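Local coordinates for Cwp19 (Clostridioides difficile, PDB 5OQ3), which is an S-layer-associated protein that probably hydrolyses cell-wall peptidoglycan, here represented by its glycoside hydrolase TIM-barrel domain, at residues 162-176 and 221-233. Residues are numbered along the deposited sequence; the frame is centred on the assembly and turned at random.
Sequences PGLPEVRKYIVDSIA and NVNTLLRDVKASI
Two neighbouring outer helices of the TIM barrel meet here, with Val172 of 165-176 set as a knob in the hole formed by Leu225, Asp228, Val229 and Ser232 of 221-233. Its two methyls split the work: CG2 reaches Val229 CG2 at 3.8 Å and also rests on CB of Asp228, while CG1, anti to the backbone N (chi1 170°), bears on Ser232 CB at 3.6 Å. The axes of the two segments come within 9.4 Å and cross at -33°, running the same general way, as successive helices of a beta/alpha barrel do; strand 186-189 lies beneath them, touched by Ile175 from one helix and Ile233 from the other. On that inner side the Ile175 side chain, in one of its two conformers, crosses Val229 at about a right angle, its CD1 touching both methyls, and Leu225 CD1 lies 3.8 Å from Ile171 CG2.

Toward the N-terminal end of 165-176 the join turns polar. The Arg168 chain bends at chi3 (-63°), bringing the guanidinium back to the loop ahead of its own helix, where NH2 donates to Pro162 O at 3.0 Å, in the carbonyl plane and on a lone pair. NH2 has a second acceptor, likewise in the guanidinium plane: a water that donates to Gly163 O and Asn221 OD1. Another water links Pro162 O to Asn221 O. Thr224, in one of its two conformers, lies over one face of the guanidinium, and Leu164 O and Pro165 CA, offset toward the rim, over the opposite one. The Asn221 amide packs on Gly163, its ND2 3.4 Å from Gly163 CA and hydrogen-bonded to Tyr194. Past the Val172 knob a third water joins Val172 O to Ser232 OG, and that hydroxyl oxygen also touches Ala176 CB.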
loop_
_atom_site.group_PDB
_atom_site.type_symbol
_atom_site.label_atom_id
_atom_site.label_comp_id
_atom_site.label_asym_id
_atom_site.label_seq_id
_atom_site.Cartn_x
_atom_site.Cartn_y
_atom_site.Cartn_z
ATOM N N PRO A 162 -16.017 -2.143 -5.403
ATOM C CA PRO A 162 -15.745 -2.990 -4.227
ATOM C C PRO A 162 -16.952 -3.784 -3.743
ATOM O O PRO A 162 -16.755 -4.755 -2.954
ATOM C CB PRO A 162 -15.260 -1.978 -3.186
ATOM C CG PRO A 162 -14.834 -0.761 -3.955
ATOM C CD PRO A 162 -15.753 -0.723 -5.138
ATOM N N GLY A 163 -18.159 -3.394 -4.150
ATOM C CA GLY A 163 -19.358 -4.066 -3.711
ATOM C C GLY A 163 -19.795 -5.278 -4.482
ATOM O O GLY A 163 -20.762 -5.910 -4.059
ATOM N N LEU A 164 -19.093 -5.655 -5.550
ATOM C CA LEU A 164 -19.482 -6.821 -6.320
ATOM C C LEU A 164 -18.734 -8.028 -5.832
ATOM O O LEU A 164 -17.477 -8.036 -5.814
ATOM C CB LEU A 164 -19.221 -6.605 -7.807
ATOM C CG LEU A 164 -20.171 -5.606 -8.495
ATOM C CD1 LEU A 164 -19.692 -5.307 -9.884
ATOM C CD2 LEU A 164 -21.594 -6.152 -8.529
ATOM N N PRO A 165 -19.470 -9.126 -5.591
ATOM C CA PRO A 165 -18.750 -10.316 -5.218
ATOM C C PRO A 165 -17.752 -10.796 -6.297
ATOM O O PRO A 165 -16.676 -11.326 -5.952
ATOM C CB PRO A 165 -19.868 -11.348 -4.998
ATOM C CG PRO A 165 -21.099 -10.558 -4.751
ATOM C CD PRO A 165 -20.942 -9.247 -5.410
ATOM N N GLU A 166 -18.079 -10.634 -7.575
ATOM C CA GLU A 166 -17.136 -11.057 -8.617
ATOM C C GLU A 166 -15.856 -10.223 -8.603
ATOM O O GLU A 166 -14.804 -10.721 -8.992
ATOM C CB GLU A 166 -17.776 -11.005 -10.043
ATOM C CG GLU A 166 -18.760 -12.131 -10.271
ATOM C CD GLU A 166 -19.378 -12.149 -11.655
ATOM O OE1 GLU A 166 -19.075 -11.291 -12.512
ATOM O OE2 GLU A 166 -20.179 -13.073 -11.891
ATOM N N VAL A 167 -15.970 -8.949 -8.261
ATOM C CA VAL A 167 -14.802 -8.099 -8.191
ATOM C C VAL A 167 -13.892 -8.569 -7.048
ATOM O O VAL A 167 -12.686 -8.744 -7.260
ATOM C CB VAL A 167 -15.171 -6.621 -8.032
ATOM C CG1 VAL A 167 -13.979 -5.794 -7.536
ATOM C CG2 VAL A 167 -15.681 -6.024 -9.335
ATOM N N ARG A 168 -14.477 -8.870 -5.901
ATOM C CA ARG A 168 -13.681 -9.354 -4.790
ATOM C C ARG A 168 -12.982 -10.673 -5.149
ATOM O O ARG A 168 -11.807 -10.858 -4.860
ATOM C CB ARG A 168 -14.521 -9.455 -3.510
ATOM C CG ARG A 168 -14.991 -8.077 -3.023
ATOM C CD ARG A 168 -15.715 -8.118 -1.704
ATOM N NE ARG A 168 -16.943 -8.856 -1.704
ATOM C CZ ARG A 168 -18.142 -8.338 -1.739
ATOM N NH1 ARG A 168 -19.173 -9.128 -1.605
ATOM N NH2 ARG A 168 -18.331 -7.059 -1.990
ATOM N N LYS A 169 -13.724 -11.578 -5.777
ATOM C CA LYS A 169 -13.135 -12.843 -6.194
ATOM C C LYS A 169 -11.994 -12.629 -7.164
ATOM O O LYS A 169 -10.972 -13.326 -7.083
ATOM C CB LYS A 169 -14.206 -13.782 -6.765
ATOM C CG LYS A 169 -13.635 -15.042 -7.329
ATOM C CD LYS A 169 -14.698 -16.005 -7.793
ATOM C CE LYS A 169 -14.220 -16.941 -8.876
ATOM N NZ LYS A 169 -13.064 -17.760 -8.452
ATOM N N TYR A 170 -12.181 -11.719 -8.127
ATOM C CA TYR A 170 -11.114 -11.446 -9.088
ATOM C C TYR A 170 -9.850 -10.902 -8.394
ATOM O O TYR A 170 -8.743 -11.275 -8.756
ATOM C CB TYR A 170 -11.635 -10.458 -10.151
ATOM C CG TYR A 170 -10.603 -9.520 -10.755
ATOM C CD1 TYR A 170 -9.623 -9.983 -11.609
ATOM C CD2 TYR A 170 -10.597 -8.161 -10.449
ATOM C CE1 TYR A 170 -8.666 -9.138 -12.159
ATOM C CE2 TYR A 170 -9.659 -7.293 -10.985
ATOM C CZ TYR A 170 -8.685 -7.789 -11.822
ATOM O OH TYR A 170 -7.718 -6.940 -12.315
ATOM N N ILE A 171 -10.024 -10.000 -7.448
ATOM C CA ILE A 171 -8.868 -9.497 -6.698
ATOM C C ILE A 171 -8.197 -10.615 -5.899
ATOM O O ILE A 171 -6.963 -10.773 -5.954
ATOM C CB ILE A 171 -9.230 -8.281 -5.873
ATOM C CG1 ILE A 171 -9.640 -7.117 -6.779
ATOM C CG2 ILE A 171 -8.068 -7.879 -4.953
ATOM C CD1 ILE A 171 -10.424 -6.041 -6.067
ATOM N N VAL A 172 -9.005 -11.420 -5.209
ATOM C CA VAL A 172 -8.451 -12.573 -4.496
ATOM C C VAL A 172 -7.648 -13.480 -5.436
ATOM O O VAL A 172 -6.540 -13.908 -5.120
ATOM C CB VAL A 172 -9.541 -13.348 -3.782
ATOM C CG1 VAL A 172 -9.063 -14.675 -3.237
ATOM C CG2 VAL A 172 -10.135 -12.488 -2.657
ATOM N N ASP A 173 -8.253 -13.792 -6.581
ATOM C CA ASP A 173 -7.595 -14.678 -7.521
ATOM C C ASP A 173 -6.323 -14.070 -8.090
ATOM O O ASP A 173 -5.367 -14.775 -8.371
ATOM C CB ASP A 173 -8.588 -15.040 -8.654
ATOM C CG ASP A 173 -9.744 -15.942 -8.188
ATOM O OD1 ASP A 173 -9.670 -16.528 -7.061
ATOM O OD2 ASP A 173 -10.759 -16.047 -8.936
ATOM N N SER A 174 -6.332 -12.751 -8.291
ATOM C CA SER A 174 -5.150 -12.053 -8.804
ATOM C C SER A 174 -3.979 -12.152 -7.805
ATOM O O SER A 174 -2.840 -12.411 -8.208
ATOM C CB SER A 174 -5.478 -10.581 -9.053
ATOM O OG SER A 174 -6.374 -10.340 -10.136
ATOM N N ILE A 175 -4.283 -12.008 -6.529
ATOM C CA ILE A 175 -3.253 -12.169 -5.517
ATOM C C ILE A 175 -2.810 -13.615 -5.346
ATOM O O ILE A 175 -1.603 -13.891 -5.217
ATOM C CB ILE A 175 -3.744 -11.534 -4.225
ATOM C CG1 ILE A 175 -3.841 -10.034 -4.500
ATOM C CG2 ILE A 175 -2.785 -11.845 -3.088
ATOM C CD1 ILE A 175 -4.726 -9.364 -3.515
ATOM N N ALA A 176 -3.779 -14.527 -5.411
ATOM C CA ALA A 176 -3.476 -15.953 -5.228
ATOM C C ALA A 176 -2.484 -16.435 -6.287
ATOM O O ALA A 176 -1.656 -17.297 -5.988
ATOM C CB ALA A 176 -4.715 -16.772 -5.256
ATOM N N ASN A 221 -17.813 -4.006 2.606
ATOM C CA ASN A 221 -17.296 -4.488 1.349
ATOM C C ASN A 221 -15.770 -4.574 1.358
ATOM O O ASN A 221 -15.160 -5.499 0.846
ATOM C CB ASN A 221 -17.743 -3.580 0.180
ATOM C CG ASN A 221 -19.219 -3.669 -0.104
ATOM O OD1 ASN A 221 -19.861 -4.682 0.133
ATOM N ND2 ASN A 221 -19.762 -2.615 -0.688
ATOM N N VAL A 222 -15.158 -3.529 1.901
ATOM C CA VAL A 222 -13.692 -3.477 2.018
ATOM C C VAL A 222 -13.229 -4.533 3.026
ATOM O O VAL A 222 -12.300 -5.326 2.713
ATOM C CB VAL A 222 -13.220 -2.077 2.428
ATOM C CG1 VAL A 222 -11.727 -2.080 2.795
ATOM C CG2 VAL A 222 -13.500 -1.065 1.309
ATOM N N ASN A 223 -13.886 -4.611 4.179
ATOM C CA ASN A 223 -13.549 -5.623 5.167
ATOM C C ASN A 223 -13.570 -7.020 4.583
ATOM O O ASN A 223 -12.659 -7.812 4.840
ATOM C CB ASN A 223 -14.539 -5.591 6.323
ATOM C CG ASN A 223 -14.529 -4.313 7.126
ATOM O OD1 ASN A 223 -13.682 -3.431 6.952
ATOM N ND2 ASN A 223 -15.534 -4.205 8.016
ATOM N N THR A 224 -14.575 -7.346 3.788
ATOM C CA THR A 224 -14.755 -8.659 3.181
ATOM C C THR A 224 -13.622 -8.995 2.250
ATOM O O THR A 224 -13.179 -10.131 2.160
ATOM C CB THR A 224 -16.093 -8.687 2.377
ATOM O OG1 THR A 224 -17.190 -8.481 3.266
ATOM C CG2 THR A 224 -16.346 -10.001 1.765
ATOM N N LEU A 225 -13.195 -8.021 1.462
ATOM C CA LEU A 225 -12.063 -8.219 0.565
ATOM C C LEU A 225 -10.816 -8.583 1.365
ATOM O O LEU A 225 -10.141 -9.571 1.079
ATOM C CB LEU A 225 -11.779 -6.984 -0.297
ATOM C CG LEU A 225 -10.527 -7.156 -1.156
ATOM C CD1 LEU A 225 -10.649 -8.287 -2.169
ATOM C CD2 LEU A 225 -10.221 -5.835 -1.828
ATOM N N LEU A 226 -10.508 -7.787 2.379
ATOM C CA LEU A 226 -9.350 -8.086 3.215
ATOM C C LEU A 226 -9.408 -9.460 3.833
ATOM O O LEU A 226 -8.431 -10.226 3.782
ATOM C CB LEU A 226 -9.109 -7.001 4.269
ATOM C CG LEU A 226 -8.941 -5.566 3.779
ATOM C CD1 LEU A 226 -8.645 -4.636 4.952
ATOM C CD2 LEU A 226 -7.975 -5.333 2.699
ATOM N N ARG A 227 -10.547 -9.781 4.427
ATOM C CA ARG A 227 -10.768 -11.107 4.995
ATOM C C ARG A 227 -10.486 -12.200 3.996
ATOM O O ARG A 227 -9.819 -13.195 4.304
ATOM C CB ARG A 227 -12.209 -11.193 5.500
ATOM C CG ARG A 227 -12.578 -12.501 6.145
ATOM C CD ARG A 227 -14.097 -12.636 6.260
ATOM N NE ARG A 227 -14.672 -12.826 4.920
ATOM C CZ ARG A 227 -15.972 -12.849 4.647
ATOM N NH1 ARG A 227 -16.863 -12.609 5.625
ATOM N NH2 ARG A 227 -16.401 -13.109 3.403
ATOM N N ASP A 228 -11.048 -12.061 2.811
ATOM C CA ASP A 228 -10.978 -13.128 1.809
ATOM C C ASP A 228 -9.578 -13.253 1.210
ATOM O O ASP A 228 -9.119 -14.334 0.926
ATOM C CB ASP A 228 -11.994 -12.867 0.686
ATOM C CG ASP A 228 -13.465 -13.143 1.108
ATOM O OD1 ASP A 228 -13.704 -13.613 2.255
ATOM O OD2 ASP A 228 -14.310 -12.901 0.221
ATOM N N VAL A 229 -8.847 -12.155 1.075
ATOM C CA VAL A 229 -7.462 -12.179 0.622
ATOM C C VAL A 229 -6.609 -12.877 1.689
ATOM O O VAL A 229 -5.820 -13.779 1.367
ATOM C CB VAL A 229 -6.947 -10.735 0.346
ATOM C CG1 VAL A 229 -5.414 -10.733 0.141
ATOM C CG2 VAL A 229 -7.619 -10.178 -0.909
ATOM N N LYS A 230 -6.773 -12.515 2.950
ATOM C CA LYS A 230 -6.027 -13.180 4.004
ATOM C C LYS A 230 -6.272 -14.683 3.996
ATOM O O LYS A 230 -5.331 -15.480 4.072
ATOM C CB LYS A 230 -6.291 -12.552 5.381
ATOM C CG LYS A 230 -5.254 -13.057 6.347
ATOM C CD LYS A 230 -5.127 -12.231 7.489
ATOM C CE LYS A 230 -6.164 -12.613 8.393
ATOM N NZ LYS A 230 -5.745 -13.851 9.086
ATOM N N ALA A 231 -7.549 -15.058 3.904
ATOM C CA ALA A 231 -7.871 -16.489 3.922
ATOM C C ALA A 231 -7.253 -17.233 2.745
ATOM O O ALA A 231 -6.792 -18.363 2.884
ATOM C CB ALA A 231 -9.375 -16.690 3.955
ATOM N N SER A 232 -7.272 -16.611 1.573
ATOM C CA SER A 232 -6.702 -17.217 0.385
ATOM C C SER A 232 -5.205 -17.458 0.583
ATOM O O SER A 232 -4.682 -18.539 0.382
ATOM C CB SER A 232 -6.950 -16.316 -0.835
ATOM O OG SER A 232 -6.205 -16.774 -1.946
ATOM N N ILE A 233 -4.514 -16.413 1.015
ATOM C CA ILE A 233 -3.077 -16.496 1.276
ATOM C C ILE A 233 -2.785 -17.641 2.234
ATOM O O ILE A 233 -1.942 -18.524 1.923
ATOM C CB ILE A 233 -2.493 -15.178 1.811
ATOM C CG1 ILE A 233 -2.639 -14.096 0.790
ATOM C CG2 ILE A 233 -1.038 -15.377 2.241
ATOM C CD1 ILE A 233 -2.419 -12.705 1.373
HETATM O O HOH W 1 -14.223 -5.010 -1.761
HETATM O O HOH W 2 -21.136 -6.881 -1.670
HETATM O O HOH W 3 -5.442 -13.991 -2.490
#